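Long-range contact in cytosol aminopeptidase (Coxiella burnetii, PDB 3IJ3), which probably removes amino acids from the N-terminus of peptides as a manganese-dependent metalloaminopeptidase of the M17 family: residues D123-S137 / Y149-V163. Numbering follows the deposited sequence.
With SO4 (sulfate ion), chain H.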
loop_
_atom_site.group_PDB
_atom_site.type_symbol
_atom_site.label_atom_id
_atom_site.label_comp_id
_atom_site.label_asym_id
_atom_site.label_seq_id
_atom_site.Cartn_x
_atom_site.Cartn_y
_atom_site.Cartn_z
ATOM N N ASP A 123 -53.600 4.174 11.051
ATOM C CA ASP A 123 -53.484 4.657 9.664
ATOM C C ASP A 123 -52.038 4.960 9.276
ATOM O O ASP A 123 -51.691 4.961 8.090
ATOM C CB ASP A 123 -54.327 5.925 9.448
ATOM C CG ASP A 123 -55.819 5.644 9.381
ATOM O OD1 ASP A 123 -56.223 4.470 9.455
ATOM O OD2 ASP A 123 -56.591 6.613 9.234
ATOM N N GLU A 124 -51.199 5.227 10.274
ATOM C CA GLU A 124 -49.812 5.574 10.022
ATOM C C GLU A 124 -49.077 4.368 9.424
ATOM O O GLU A 124 -48.316 4.520 8.470
ATOM C CB GLU A 124 -49.107 6.040 11.296
ATOM C CG GLU A 124 -47.608 6.303 11.127
ATOM C CD GLU A 124 -47.290 7.392 10.117
ATOM O OE1 GLU A 124 -48.125 8.304 9.925
ATOM O OE2 GLU A 124 -46.193 7.345 9.526
ATOM N N TYR A 125 -49.310 3.177 9.970
ATOM C CA TYR A 125 -48.639 1.977 9.458
ATOM C C TYR A 125 -49.198 1.576 8.096
ATOM O O TYR A 125 -48.477 1.050 7.257
ATOM C CB TYR A 125 -48.692 0.829 10.461
ATOM C CG TYR A 125 -48.007 1.194 11.743
ATOM C CD1 TYR A 125 -46.633 1.339 11.792
ATOM C CD2 TYR A 125 -48.731 1.388 12.919
ATOM C CE1 TYR A 125 -45.996 1.678 12.959
ATOM C CE2 TYR A 125 -48.101 1.731 14.092
ATOM C CZ TYR A 125 -46.730 1.876 14.106
ATOM O OH TYR A 125 -46.094 2.214 15.280
ATOM N N TYR A 126 -50.491 1.830 7.900
ATOM C CA TYR A 126 -51.162 1.572 6.628
ATOM C C TYR A 126 -50.530 2.453 5.551
ATOM O O TYR A 126 -50.188 1.983 4.453
ATOM C CB TYR A 126 -52.643 1.873 6.810
ATOM C CG TYR A 126 -53.558 1.712 5.632
ATOM C CD1 TYR A 126 -53.670 0.508 4.969
ATOM C CD2 TYR A 126 -54.440 2.733 5.287
ATOM C CE1 TYR A 126 -54.572 0.345 3.916
ATOM C CE2 TYR A 126 -55.346 2.584 4.252
ATOM C CZ TYR A 126 -55.413 1.387 3.573
ATOM O OH TYR A 126 -56.318 1.251 2.555
ATOM N N GLU A 127 -50.337 3.723 5.877
ATOM C CA GLU A 127 -49.729 4.667 4.939
ATOM C C GLU A 127 -48.261 4.302 4.637
ATOM O O GLU A 127 -47.814 4.405 3.489
ATOM C CB GLU A 127 -49.887 6.074 5.502
ATOM C CG GLU A 127 -49.414 7.196 4.653
ATOM C CD GLU A 127 -49.813 8.533 5.271
ATOM O OE1 GLU A 127 -51.034 8.802 5.371
ATOM O OE2 GLU A 127 -48.908 9.294 5.648
ATOM N N ARG A 128 -47.507 3.876 5.652
ATOM C CA ARG A 128 -46.115 3.439 5.424
ATOM C C ARG A 128 -46.038 2.219 4.496
ATOM O O ARG A 128 -45.123 2.110 3.687
ATOM C CB ARG A 128 -45.434 3.074 6.721
ATOM C CG ARG A 128 -45.175 4.216 7.600
ATOM C CD ARG A 128 -44.459 3.749 8.844
ATOM N NE ARG A 128 -44.380 4.821 9.818
ATOM C CZ ARG A 128 -43.814 4.702 11.004
ATOM N NH1 ARG A 128 -43.248 3.552 11.382
ATOM N NH2 ARG A 128 -43.813 5.745 11.803
ATOM N N ALA A 129 -46.970 1.286 4.648
ATOM C CA ALA A 129 -47.016 0.118 3.792
ATOM C C ALA A 129 -47.321 0.549 2.349
ATOM O O ALA A 129 -46.707 0.058 1.413
ATOM C CB ALA A 129 -48.066 -0.894 4.303
ATOM N N LEU A 130 -48.287 1.449 2.170
ATOM C CA LEU A 130 -48.605 1.947 0.837
ATOM C C LEU A 130 -47.374 2.595 0.178
ATOM O O LEU A 130 -47.074 2.370 -1.001
ATOM C CB LEU A 130 -49.755 2.969 0.907
ATOM C CG LEU A 130 -51.134 2.444 1.317
ATOM C CD1 LEU A 130 -52.064 3.604 1.726
ATOM C CD2 LEU A 130 -51.758 1.607 0.216
ATOM N N LEU A 131 -46.676 3.421 0.934
ATOM C CA LEU A 131 -45.465 4.088 0.434
ATOM C C LEU A 131 -44.336 3.081 0.123
ATOM O O LEU A 131 -43.736 3.133 -0.958
ATOM C CB LEU A 131 -44.986 5.137 1.445
ATOM C CG LEU A 131 -43.702 5.878 1.083
ATOM C CD1 LEU A 131 -43.884 6.656 -0.224
ATOM C CD2 LEU A 131 -43.296 6.790 2.248
ATOM N N ALA A 132 -44.101 2.131 1.031
ATOM C CA ALA A 132 -43.057 1.108 0.838
ATOM C C ALA A 132 -43.280 0.363 -0.454
ATOM O O ALA A 132 -42.322 0.081 -1.176
ATOM C CB ALA A 132 -43.009 0.131 2.026
ATOM N N PHE A 133 -44.539 0.029 -0.760
ATOM C CA PHE A 133 -44.828 -0.629 -2.030
ATOM C C PHE A 133 -44.285 0.187 -3.208
ATOM O O PHE A 133 -43.618 -0.356 -4.118
ATOM C CB PHE A 133 -46.334 -0.842 -2.220
ATOM C CG PHE A 133 -46.671 -1.462 -3.547
ATOM C CD1 PHE A 133 -46.627 -2.839 -3.701
ATOM C CD2 PHE A 133 -46.966 -0.683 -4.643
ATOM C CE1 PHE A 133 -46.894 -3.414 -4.931
ATOM C CE2 PHE A 133 -47.235 -1.262 -5.869
ATOM C CZ PHE A 133 -47.194 -2.619 -6.005
ATOM N N GLY A 134 -44.594 1.484 -3.200
ATOM C CA GLY A 134 -44.146 2.386 -4.245
ATOM C C GLY A 134 -42.620 2.492 -4.311
ATOM O O GLY A 134 -42.044 2.440 -5.391
ATOM N N LEU A 135 -41.978 2.603 -3.153
ATOM C CA LEU A 135 -40.505 2.702 -3.088
ATOM C C LEU A 135 -39.811 1.481 -3.670
ATOM O O LEU A 135 -38.757 1.598 -4.310
ATOM C CB LEU A 135 -40.034 2.959 -1.665
ATOM C CG LEU A 135 -40.453 4.329 -1.117
ATOM C CD1 LEU A 135 -39.954 4.525 0.297
ATOM C CD2 LEU A 135 -39.954 5.469 -2.035
ATOM N N GLY A 136 -40.410 0.305 -3.476
ATOM C CA GLY A 136 -39.868 -0.911 -4.032
ATOM C C GLY A 136 -40.154 -1.107 -5.504
ATOM O O GLY A 136 -39.632 -2.050 -6.098
ATOM N N SER A 137 -40.994 -0.253 -6.091
ATOM C CA SER A 137 -41.319 -0.313 -7.526
ATOM C C SER A 137 -40.371 0.555 -8.388
ATOM O O SER A 137 -40.465 0.598 -9.618
ATOM C CB SER A 137 -42.775 0.116 -7.756
ATOM O OG SER A 137 -43.651 -0.750 -7.047
ATOM N N TYR A 149 -42.740 -3.217 -13.564
ATOM C CA TYR A 149 -43.388 -4.245 -12.767
ATOM C C TYR A 149 -44.853 -4.292 -13.143
ATOM O O TYR A 149 -45.440 -3.272 -13.497
ATOM C CB TYR A 149 -43.224 -3.970 -11.285
ATOM C CG TYR A 149 -41.794 -3.979 -10.829
ATOM C CD1 TYR A 149 -41.048 -5.154 -10.832
ATOM C CD2 TYR A 149 -41.185 -2.822 -10.364
ATOM C CE1 TYR A 149 -39.741 -5.165 -10.414
ATOM C CE2 TYR A 149 -39.877 -2.833 -9.924
ATOM C CZ TYR A 149 -39.166 -3.994 -9.950
ATOM O OH TYR A 149 -37.877 -3.977 -9.499
ATOM N N LEU A 150 -45.443 -5.474 -13.072
ATOM C CA LEU A 150 -46.839 -5.655 -13.491
ATOM C C LEU A 150 -47.862 -5.644 -12.366
ATOM O O LEU A 150 -49.048 -5.833 -12.627
ATOM C CB LEU A 150 -46.968 -6.948 -14.288
ATOM C CG LEU A 150 -46.066 -7.004 -15.525
ATOM C CD1 LEU A 150 -46.213 -8.356 -16.238
ATOM C CD2 LEU A 150 -46.359 -5.836 -16.463
ATOM N N ALA A 151 -47.418 -5.470 -11.128
ATOM C CA ALA A 151 -48.329 -5.374 -10.008
ATOM C C ALA A 151 -48.519 -3.898 -9.658
ATOM O O ALA A 151 -47.540 -3.124 -9.582
ATOM C CB ALA A 151 -47.801 -6.146 -8.815
ATOM N N LYS A 152 -49.777 -3.503 -9.463
ATOM C CA LYS A 152 -50.119 -2.132 -9.050
ATOM C C LYS A 152 -50.981 -2.197 -7.808
ATOM O O LYS A 152 -51.685 -3.187 -7.591
ATOM C CB LYS A 152 -50.824 -1.376 -10.156
ATOM C CG LYS A 152 -49.967 -1.208 -11.408
ATOM C CD LYS A 152 -50.648 -0.245 -12.364
ATOM C CE LYS A 152 -49.830 0.017 -13.627
ATOM N NZ LYS A 152 -50.501 1.120 -14.396
ATOM N N LEU A 153 -50.907 -1.150 -6.987
ATOM C CA LEU A 153 -51.625 -1.109 -5.717
ATOM C C LEU A 153 -52.582 0.051 -5.632
ATOM O O LEU A 153 -52.239 1.195 -5.983
ATOM C CB LEU A 153 -50.616 -0.990 -4.570
ATOM C CG LEU A 153 -51.063 -1.184 -3.124
ATOM C CD1 LEU A 153 -51.550 -2.646 -2.903
ATOM C CD2 LEU A 153 -49.881 -0.877 -2.163
ATOM N N PHE A 154 -53.781 -0.222 -5.125
ATOM C CA PHE A 154 -54.740 0.814 -4.939
ATOM C C PHE A 154 -54.277 1.788 -3.851
ATOM O O PHE A 154 -53.840 1.365 -2.774
ATOM C CB PHE A 154 -56.097 0.238 -4.565
ATOM C CG PHE A 154 -57.110 1.290 -4.249
ATOM C CD1 PHE A 154 -57.495 2.193 -5.219
ATOM C CD2 PHE A 154 -57.666 1.392 -2.982
ATOM C CE1 PHE A 154 -58.430 3.189 -4.939
ATOM C CE2 PHE A 154 -58.594 2.380 -2.697
ATOM C CZ PHE A 154 -58.964 3.284 -3.678
ATOM N N LEU A 155 -54.377 3.091 -4.142
ATOM C CA LEU A 155 -54.025 4.133 -3.179
ATOM C C LEU A 155 -55.298 4.917 -2.800
ATOM O O LEU A 155 -55.782 5.720 -3.602
ATOM C CB LEU A 155 -52.955 5.063 -3.764
ATOM C CG LEU A 155 -52.476 6.240 -2.916
ATOM C CD1 LEU A 155 -51.986 5.805 -1.568
ATOM C CD2 LEU A 155 -51.349 7.000 -3.680
ATOM N N PRO A 156 -55.828 4.701 -1.586
ATOM C CA PRO A 156 -57.064 5.378 -1.150
ATOM C C PRO A 156 -56.917 6.899 -1.119
ATOM O O PRO A 156 -55.841 7.423 -0.812
ATOM C CB PRO A 156 -57.310 4.831 0.262
ATOM C CG PRO A 156 -56.428 3.670 0.409
ATOM C CD PRO A 156 -55.289 3.814 -0.540
ATOM N N GLN A 157 -58.007 7.591 -1.402
ATOM C CA GLN A 157 -58.010 9.047 -1.501
ATOM C C GLN A 157 -57.517 9.730 -0.223
ATOM O O GLN A 157 -56.804 10.753 -0.286
ATOM C CB GLN A 157 -59.416 9.526 -1.921
ATOM C CG GLN A 157 -59.447 10.928 -2.535
ATOM C CD GLN A 157 -59.242 12.020 -1.517
ATOM O OE1 GLN A 157 -59.753 11.934 -0.397
ATOM N NE2 GLN A 157 -58.514 13.073 -1.904
ATOM N N ALA A 158 -57.836 9.142 0.926
ATOM C CA ALA A 158 -57.438 9.710 2.225
ATOM C C ALA A 158 -55.922 9.794 2.420
ATOM O O ALA A 158 -55.428 10.641 3.171
ATOM C CB ALA A 158 -58.068 8.893 3.364
ATOM N N HIS A 159 -55.182 8.929 1.734
ATOM C CA HIS A 159 -53.736 8.881 1.876
ATOM C C HIS A 159 -53.000 9.234 0.604
ATOM O O HIS A 159 -51.772 9.257 0.590
ATOM C CB HIS A 159 -53.324 7.460 2.265
ATOM C CG HIS A 159 -53.984 6.982 3.514
ATOM N ND1 HIS A 159 -53.519 7.319 4.767
ATOM C CD2 HIS A 159 -55.088 6.226 3.705
ATOM C CE1 HIS A 159 -54.304 6.771 5.679
ATOM N NE2 HIS A 159 -55.267 6.111 5.063
ATOM N N ARG A 160 -53.743 9.559 -0.441
ATOM C CA ARG A 160 -53.162 9.774 -1.764
ATOM C C ARG A 160 -52.154 10.905 -1.855
ATOM O O ARG A 160 -51.056 10.709 -2.406
ATOM C CB ARG A 160 -54.287 9.964 -2.771
ATOM C CG ARG A 160 -53.896 9.914 -4.240
ATOM C CD ARG A 160 -55.201 9.798 -5.057
ATOM N NE ARG A 160 -55.930 8.547 -4.750
ATOM C CZ ARG A 160 -57.215 8.309 -5.062
ATOM N NH1 ARG A 160 -57.939 9.248 -5.673
ATOM N NH2 ARG A 160 -57.796 7.141 -4.738
ATOM N N LYS A 161 -52.506 12.080 -1.326
ATOM C CA LYS A 161 -51.607 13.228 -1.390
ATOM C C LYS A 161 -50.305 12.976 -0.607
ATOM O O LYS A 161 -49.200 13.215 -1.107
ATOM C CB LYS A 161 -52.273 14.501 -0.857
ATOM C CG LYS A 161 -51.415 15.781 -1.089
ATOM C CD LYS A 161 -51.917 16.989 -0.336
ATOM C CE LYS A 161 -51.234 18.264 -0.798
ATOM N NZ LYS A 161 -49.767 18.166 -0.936
ATOM N N ARG A 162 -50.431 12.518 0.631
ATOM C CA ARG A 162 -49.237 12.306 1.452
ATOM C C ARG A 162 -48.324 11.241 0.854
ATOM O O ARG A 162 -47.100 11.417 0.812
ATOM C CB ARG A 162 -49.638 11.890 2.847
ATOM C CG ARG A 162 -48.493 11.819 3.823
ATOM C CD ARG A 162 -48.010 13.160 4.254
ATOM N NE ARG A 162 -49.064 13.919 4.938
ATOM C CZ ARG A 162 -48.843 14.989 5.697
ATOM N NH1 ARG A 162 -49.867 15.612 6.272
ATOM N NH2 ARG A 162 -47.605 15.425 5.910
ATOM N N VAL A 163 -48.891 10.122 0.422
ATOM C CA VAL A 163 -48.075 9.067 -0.168
ATOM C C VAL A 163 -47.427 9.525 -1.498
ATOM O O VAL A 163 -46.243 9.266 -1.739
ATOM C CB VAL A 163 -48.881 7.750 -0.342
ATOM C CG1 VAL A 163 -48.101 6.768 -1.209
ATOM C CG2 VAL A 163 -49.228 7.161 1.029
HETATM S S SO4 H . -52.058 15.799 3.383
HETATM O O1 SO4 H . -53.157 14.921 2.974
HETATM O O2 SO4 H . -52.386 17.184 3.041
HETATM O O3 SO4 H . -51.877 15.715 4.826
HETATM O O4 SO4 H . -50.833 15.405 2.703
HETATM O O HOH W 1 -57.459 5.709 6.536
HETATM O O HOH W 2 -52.663 11.293 4.823
HETATM O O HOH W 3 -37.235 -1.817 -7.728
#
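H159 sets its imidazole as a knob among D123, Y126, E127 and L130 of helix 123-135. Its ND1 donates to E127 OE1 at 3.0 Å, nearly straight (173°) and in the ring plane; OE1 accepts through its anti lone pair. E127 reaches it with CG anti to the backbone N (chi1 -176°) and an extended chain. Y126 turns its edge to the imidazole face in an offset edge-to-face pair, with planes at 84°. A water sits on H159 NE2.

Further along, L130 spreads its two methyls over residues 153-156. CD1 meets P156 CD at 3.9 Å, and CD2 meets L153 CD2. L153 lays its CB over one face of the F133 ring, 3.8 Å from the centroid, a CH-pi contact. V163 CG2 packs on E127 CG at 3.6 Å. Near the other end, a water links G136 O to Y149 OH.

The helix runs roughly antiparallel to strand 151-154, as expected in the beta-alpha-beta unit of strand 111-114, helix 123-135 and strand 151-154. With H159 NE2 engaged by water and ND1 donating to a carboxylate, the imidazole's rotation is probably fixed, and E127 would tend to stabilise any positive charge on it.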